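PDB 2BZV: fiber protein 2 from Human adenovirus type 41, which probably forms the trimeric spikes at the capsid vertices and, through the receptor-binding knob domain present here, attaches the virion to the host receptor CXCAR. Local coordinates for residues Leu72-Asn78 and Ser144-Phe150; Met108-Thr112 and Val138-Ile142. The contacts are given in a common frame with arbitrary orientation. Residues are numbered along the deposited sequence.

Contact 1. Residues Leu72-Asn78 and Ser144-Phe150; sequences LKLPFDN and SGYAFTF
Lay strands 72-76 and 146-150 side by side, antiparallel at 174°, axes 4.6 Å apart. Leu72 faces Phe150, Leu74 faces Phe148 and Phe76 faces Tyr146. All three are hydrogen-bonded pairs: Leu74 N lies 2.8 Å from Phe148 O, and Tyr146 N lies 3.1 Å from Phe76 O. Their side chains make one greasy face. Phe148 and Phe150, both chi1 m, leave a hollow that Leu74 (m, t) fills, its CD1 4.0 Å from Phe150 CE2 and its CB 4.4 Å from Phe148 CD2. The Phe76 ring meets Phe148 rim to rim, CE2 to CD2 3.7 Å, planes at 87°. On the other face Lys73 lies extended past Ala147, CE to CB 4.0 Å, its NZ bound to Glu141 O. Gly145 (phi 72°) ends the pairing; a CB there would strike Phe76 O. Waters link Asn78 to Gly145 N and to Tyr146 OH, which also hydrogen-bonds Glu172. Leu72, Leu74 and Phe148 pack on Leu38, Leu40 and Leu42 of strand 36-45, the sheet-on-sheet core of the adenovirus knob's antiparallel beta-sandwich.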
loop_
_atom_site.group_PDB
_atom_site.type_symbol
_atom_site.label_atom_id
_atom_site.label_comp_id
_atom_site.label_asym_id
_atom_site.label_seq_id
_atom_site.Cartn_x
_atom_site.Cartn_y
_atom_site.Cartn_z
ATOM N N LEU A 72 10.034 12.144 15.109
ATOM C CA LEU A 72 9.329 11.440 16.171
ATOM C C LEU A 72 9.870 10.028 16.218
ATOM O O LEU A 72 9.804 9.319 15.216
ATOM C CB LEU A 72 7.820 11.389 15.884
ATOM C CG LEU A 72 6.991 10.457 16.787
ATOM C CD1 LEU A 72 6.968 11.013 18.199
ATOM C CD2 LEU A 72 5.574 10.268 16.230
ATOM N N LYS A 73 10.363 9.611 17.376
ATOM C CA LYS A 73 10.875 8.259 17.561
ATOM C C LYS A 73 9.961 7.468 18.482
ATOM O O LYS A 73 9.642 7.918 19.591
ATOM C CB LYS A 73 12.294 8.299 18.129
ATOM C CG LYS A 73 12.927 6.931 18.182
ATOM C CD LYS A 73 14.395 7.079 18.506
ATOM C CE LYS A 73 15.030 5.707 18.480
ATOM N NZ LYS A 73 16.479 5.803 18.856
ATOM N N LEU A 74 9.569 6.283 18.033
ATOM C CA LEU A 74 8.789 5.350 18.849
ATOM C C LEU A 74 9.677 4.137 19.121
ATOM O O LEU A 74 9.946 3.342 18.213
ATOM C CB LEU A 74 7.506 4.911 18.143
ATOM C CG LEU A 74 6.555 6.052 17.747
ATOM C CD1 LEU A 74 5.320 5.469 17.101
ATOM C CD2 LEU A 74 6.158 6.915 18.938
ATOM N N PRO A 75 10.179 4.015 20.353
ATOM C CA PRO A 75 11.042 2.899 20.725
ATOM C C PRO A 75 10.265 1.758 21.365
ATOM O O PRO A 75 9.287 2.007 22.086
ATOM C CB PRO A 75 11.970 3.542 21.769
ATOM C CG PRO A 75 11.073 4.525 22.485
ATOM C CD PRO A 75 10.035 4.971 21.470
ATOM N N PHE A 76 10.715 0.529 21.129
ATOM C CA PHE A 76 10.070 -0.666 21.681
ATOM C C PHE A 76 11.124 -1.573 22.298
ATOM O O PHE A 76 12.274 -1.594 21.854
ATOM C CB PHE A 76 9.331 -1.457 20.590
ATOM C CG PHE A 76 8.262 -0.651 19.887
ATOM C CD1 PHE A 76 6.931 -0.730 20.277
ATOM C CD2 PHE A 76 8.594 0.185 18.839
ATOM C CE1 PHE A 76 5.967 0.036 19.628
ATOM C CE2 PHE A 76 7.640 0.941 18.187
ATOM C CZ PHE A 76 6.327 0.866 18.585
ATOM N N ASP A 77 10.710 -2.343 23.300
ATOM C CA ASP A 77 11.597 -3.368 23.846
ATOM C C ASP A 77 11.617 -4.597 22.933
ATOM O O ASP A 77 10.923 -4.646 21.902
ATOM C CB ASP A 77 11.258 -3.683 25.316
ATOM C CG ASP A 77 9.936 -4.415 25.517
ATOM O OD1 ASP A 77 9.354 -4.946 24.547
ATOM O OD2 ASP A 77 9.491 -4.468 26.687
ATOM N N ASN A 78 12.422 -5.588 23.287
ATOM C CA ASN A 78 12.608 -6.774 22.456
ATOM C C ASN A 78 11.371 -7.667 22.385
ATOM O O ASN A 78 11.355 -8.621 21.608
ATOM C CB ASN A 78 13.821 -7.581 22.960
ATOM C CG ASN A 78 15.145 -7.032 22.421
ATOM O OD1 ASN A 78 15.318 -6.877 21.203
ATOM N ND2 ASN A 78 16.089 -6.772 23.339
ATOM N N SER A 144 18.891 -1.480 21.238
ATOM C CA SER A 144 18.217 -2.675 21.768
ATOM C C SER A 144 16.783 -2.630 21.266
ATOM O O SER A 144 16.241 -1.536 21.153
ATOM C CB SER A 144 18.196 -2.672 23.315
ATOM O OG SER A 144 19.481 -2.760 23.891
ATOM N N GLY A 145 16.146 -3.767 21.054
ATOM C CA GLY A 145 14.723 -3.746 20.709
ATOM C C GLY A 145 14.494 -3.229 19.300
ATOM O O GLY A 145 15.232 -3.578 18.369
ATOM N N TYR A 146 13.456 -2.401 19.146
ATOM C CA TYR A 146 12.992 -1.985 17.828
ATOM C C TYR A 146 12.615 -0.525 17.865
ATOM O O TYR A 146 12.399 0.046 18.948
ATOM C CB TYR A 146 11.733 -2.795 17.453
ATOM C CG TYR A 146 12.001 -4.289 17.441
ATOM C CD1 TYR A 146 12.505 -4.920 16.310
ATOM C CD2 TYR A 146 11.778 -5.073 18.578
ATOM C CE1 TYR A 146 12.765 -6.283 16.302
ATOM C CE2 TYR A 146 12.053 -6.439 18.581
ATOM C CZ TYR A 146 12.552 -7.033 17.441
ATOM O OH TYR A 146 12.826 -8.381 17.428
ATOM N N ALA A 147 12.495 0.098 16.697
ATOM C CA ALA A 147 12.042 1.472 16.677
ATOM C C ALA A 147 11.511 1.874 15.319
ATOM O O ALA A 147 11.872 1.298 14.281
ATOM C CB ALA A 147 13.186 2.431 17.063
ATOM N N PHE A 148 10.667 2.895 15.343
ATOM C CA PHE A 148 10.368 3.701 14.161
ATOM C C PHE A 148 10.890 5.104 14.418
ATOM O O PHE A 148 10.653 5.656 15.497
ATOM C CB PHE A 148 8.867 3.872 13.934
ATOM C CG PHE A 148 8.087 2.610 13.759
ATOM C CD1 PHE A 148 8.133 1.921 12.562
ATOM C CD2 PHE A 148 7.257 2.158 14.749
ATOM C CE1 PHE A 148 7.405 0.764 12.376
ATOM C CE2 PHE A 148 6.519 1.000 14.565
ATOM C CZ PHE A 148 6.607 0.300 13.388
ATOM N N THR A 149 11.550 5.692 13.414
ATOM C CA THR A 149 11.925 7.098 13.489
ATOM C C THR A 149 11.320 7.776 12.274
ATOM O O THR A 149 11.703 7.491 11.144
ATOM C CB THR A 149 13.442 7.315 13.530
ATOM O OG1 THR A 149 13.976 6.567 14.639
ATOM C CG2 THR A 149 13.751 8.799 13.673
ATOM N N PHE A 150 10.361 8.653 12.546
ATOM C CA PHE A 150 9.669 9.398 11.500
ATOM C C PHE A 150 10.279 10.783 11.397
ATOM O O PHE A 150 10.637 11.375 12.413
ATOM C CB PHE A 150 8.195 9.538 11.872
ATOM C CG PHE A 150 7.492 8.220 12.020
ATOM C CD1 PHE A 150 7.178 7.449 10.906
ATOM C CD2 PHE A 150 7.142 7.746 13.284
ATOM C CE1 PHE A 150 6.529 6.223 11.040
ATOM C CE2 PHE A 150 6.502 6.534 13.422
ATOM C CZ PHE A 150 6.193 5.769 12.297
HETATM O O HOH W 1 14.558 -0.646 23.078
HETATM O O HOH W 2 17.878 -6.105 21.430
HETATM O O HOH W 3 13.044 -9.741 19.858
HETATM O O HOH W 4 15.478 -8.315 18.513
#

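Contact 2. Residues Met108-Thr112 and Val138-Ile142; sequences MPNST and VYNEI
Asn140 takes a left-handed backbone conformation (phi 60°, psi 36°), tolerated better by asparagine than by most non-glycine residues, where strand 135-139 ends. The chain then turns through an inverse gamma turn centred on Glu141, with a weak bond from Ile142 N to Asn140 O at 3.0 Å. Facing it, 108-112 is irregular: Pro109 and Asn110 are in polyproline-II conformation, and Asn110, chi1 t, closes an Asx turn by accepting Thr112 N on OD1 at 2.8 Å. Pro109 and Tyr139 are the nearest backbone pair, CA to CA 6.4 Å. Asn140, chi1 m, points toward the loop and donates from ND2 to Pro109 O at 3.0 Å, nearly straight at 170°. Beside this bond the Pro109 ring sets CG 3.7 Å from CD1 of Tyr139 (chi1 m), and it also touches Phe148 and Tyr169. ND2 serves Tyr114 O as well, while OD1 accepts Ala147 N. The buried carboxamide has its donors and acceptor paired with backbone groups, two in the loop and one on strand 146-153.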
loop_
_atom_site.group_PDB
_atom_site.type_symbol
_atom_site.label_atom_id
_atom_site.label_comp_id
_atom_site.label_asym_id
_atom_site.label_seq_id
_atom_site.Cartn_x
_atom_site.Cartn_y
_atom_site.Cartn_z
ATOM N N MET A 108 6.737 -5.609 14.892
ATOM C CA MET A 108 8.003 -4.885 14.921
ATOM C C MET A 108 8.732 -5.001 13.588
ATOM O O MET A 108 8.595 -6.013 12.904
ATOM C CB MET A 108 8.897 -5.438 16.024
ATOM C CG MET A 108 8.314 -5.218 17.416
ATOM S SD MET A 108 8.142 -3.493 17.903
ATOM C CE MET A 108 6.388 -3.166 17.584
ATOM N N PRO A 109 9.500 -3.971 13.203
ATOM C CA PRO A 109 10.268 -4.080 11.954
ATOM C C PRO A 109 11.300 -5.206 12.069
ATOM O O PRO A 109 12.062 -5.283 13.041
ATOM C CB PRO A 109 10.916 -2.702 11.806
ATOM C CG PRO A 109 10.180 -1.779 12.727
ATOM C CD PRO A 109 9.669 -2.652 13.841
ATOM N N ASN A 110 11.314 -6.074 11.058
ATOM C CA ASN A 110 12.154 -7.255 11.046
ATOM C C ASN A 110 13.622 -6.888 11.248
ATOM O O ASN A 110 14.144 -6.017 10.544
ATOM C CB ASN A 110 11.957 -7.939 9.696
ATOM C CG ASN A 110 12.606 -9.291 9.605
ATOM O OD1 ASN A 110 13.838 -9.387 9.553
ATOM N ND2 ASN A 110 11.811 -10.351 9.578
ATOM N N SER A 111 14.277 -7.540 12.202
ATOM C CA SER A 111 15.653 -7.152 12.538
ATOM C C SER A 111 16.706 -7.790 11.649
ATOM O O SER A 111 17.877 -7.469 11.794
ATOM C CB SER A 111 15.939 -7.468 14.003
ATOM O OG SER A 111 15.843 -8.853 14.245
ATOM N N THR A 112 16.306 -8.681 10.754
ATOM C CA THR A 112 17.185 -9.156 9.681
ATOM C C THR A 112 17.105 -8.219 8.478
ATOM O O THR A 112 18.132 -7.837 7.895
ATOM C CB THR A 112 16.801 -10.584 9.267
ATOM O OG1 THR A 112 16.983 -11.454 10.392
ATOM C CG2 THR A 112 17.659 -11.054 8.094
ATOM N N VAL A 138 12.620 5.535 9.250
ATOM C CA VAL A 138 13.776 4.651 9.410
ATOM C C VAL A 138 13.465 3.665 10.491
ATOM O O VAL A 138 12.860 4.003 11.526
ATOM C CB VAL A 138 14.994 5.696 9.896
ATOM C CG1 VAL A 138 16.196 4.894 10.409
ATOM C CG2 VAL A 138 15.362 6.673 8.714
ATOM N N TYR A 139 13.858 2.424 10.254
ATOM C CA TYR A 139 13.544 1.313 11.139
ATOM C C TYR A 139 14.732 0.910 11.996
ATOM O O TYR A 139 15.860 0.807 11.511
ATOM C CB TYR A 139 13.072 0.114 10.311
ATOM C CG TYR A 139 11.878 0.466 9.435
ATOM C CD1 TYR A 139 10.615 0.651 9.994
ATOM C CD2 TYR A 139 12.019 0.663 8.065
ATOM C CE1 TYR A 139 9.526 0.993 9.193
ATOM C CE2 TYR A 139 10.931 1.011 7.260
ATOM C CZ TYR A 139 9.696 1.177 7.843
ATOM O OH TYR A 139 8.590 1.516 7.082
ATOM N N ASN A 140 14.448 0.674 13.267
ATOM C CA ASN A 140 15.395 0.081 14.200
ATOM C C ASN A 140 16.682 0.871 14.400
ATOM O O ASN A 140 17.742 0.283 14.598
ATOM C CB ASN A 140 15.665 -1.383 13.813
ATOM C CG ASN A 140 14.409 -2.231 13.913
ATOM O OD1 ASN A 140 13.473 -1.890 14.638
ATOM N ND2 ASN A 140 14.405 -3.358 13.225
ATOM N N GLU A 141 16.574 2.197 14.382
ATOM C CA GLU A 141 17.713 3.037 14.738
ATOM C C GLU A 141 17.741 3.142 16.259
ATOM O O GLU A 141 17.298 4.136 16.844
ATOM C CB GLU A 141 17.582 4.407 14.090
ATOM C CG GLU A 141 18.854 5.241 14.191
ATOM C CD GLU A 141 18.695 6.558 13.467
ATOM O OE1 GLU A 141 18.825 6.571 12.229
ATOM O OE2 GLU A 141 18.439 7.571 14.150
ATOM N N ILE A 142 18.229 2.079 16.889
ATOM C CA ILE A 142 18.143 1.924 18.341
ATOM C C ILE A 142 19.119 0.817 18.715
ATOM O O ILE A 142 19.378 -0.076 17.896
ATOM C CB ILE A 142 16.676 1.615 18.786
ATOM C CG1 ILE A 142 16.488 1.765 20.296
ATOM C CG2 ILE A 142 16.234 0.240 18.268
ATOM C CD1 ILE A 142 15.025 1.911 20.685
#

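How the contacts relate
Along the chain the order is 72-78, 108-112, 138-142, 144-150, so both segments of contact 2 fall between those of contact 1. The two centres are about 7 Å apart, on the same side of the chain's centre. Strand 146-153 is the middle of a three-stranded antiparallel sheet: contact 1 pairs it with 69-76, and strand 135-139, which contact 2 reaches, is its other neighbour. A short turn joins 138-142 to 144-150. Across it Asn140 N lies 2.8 Å from Ala147 O, and from strand 69-76 Lys73 NZ reaches Glu141 O in the turn at 2.7 Å, both probable hydrogen bonds. Contact 2 thereby ties an irregular loop of the knob to the sheet that contact 1 helps build.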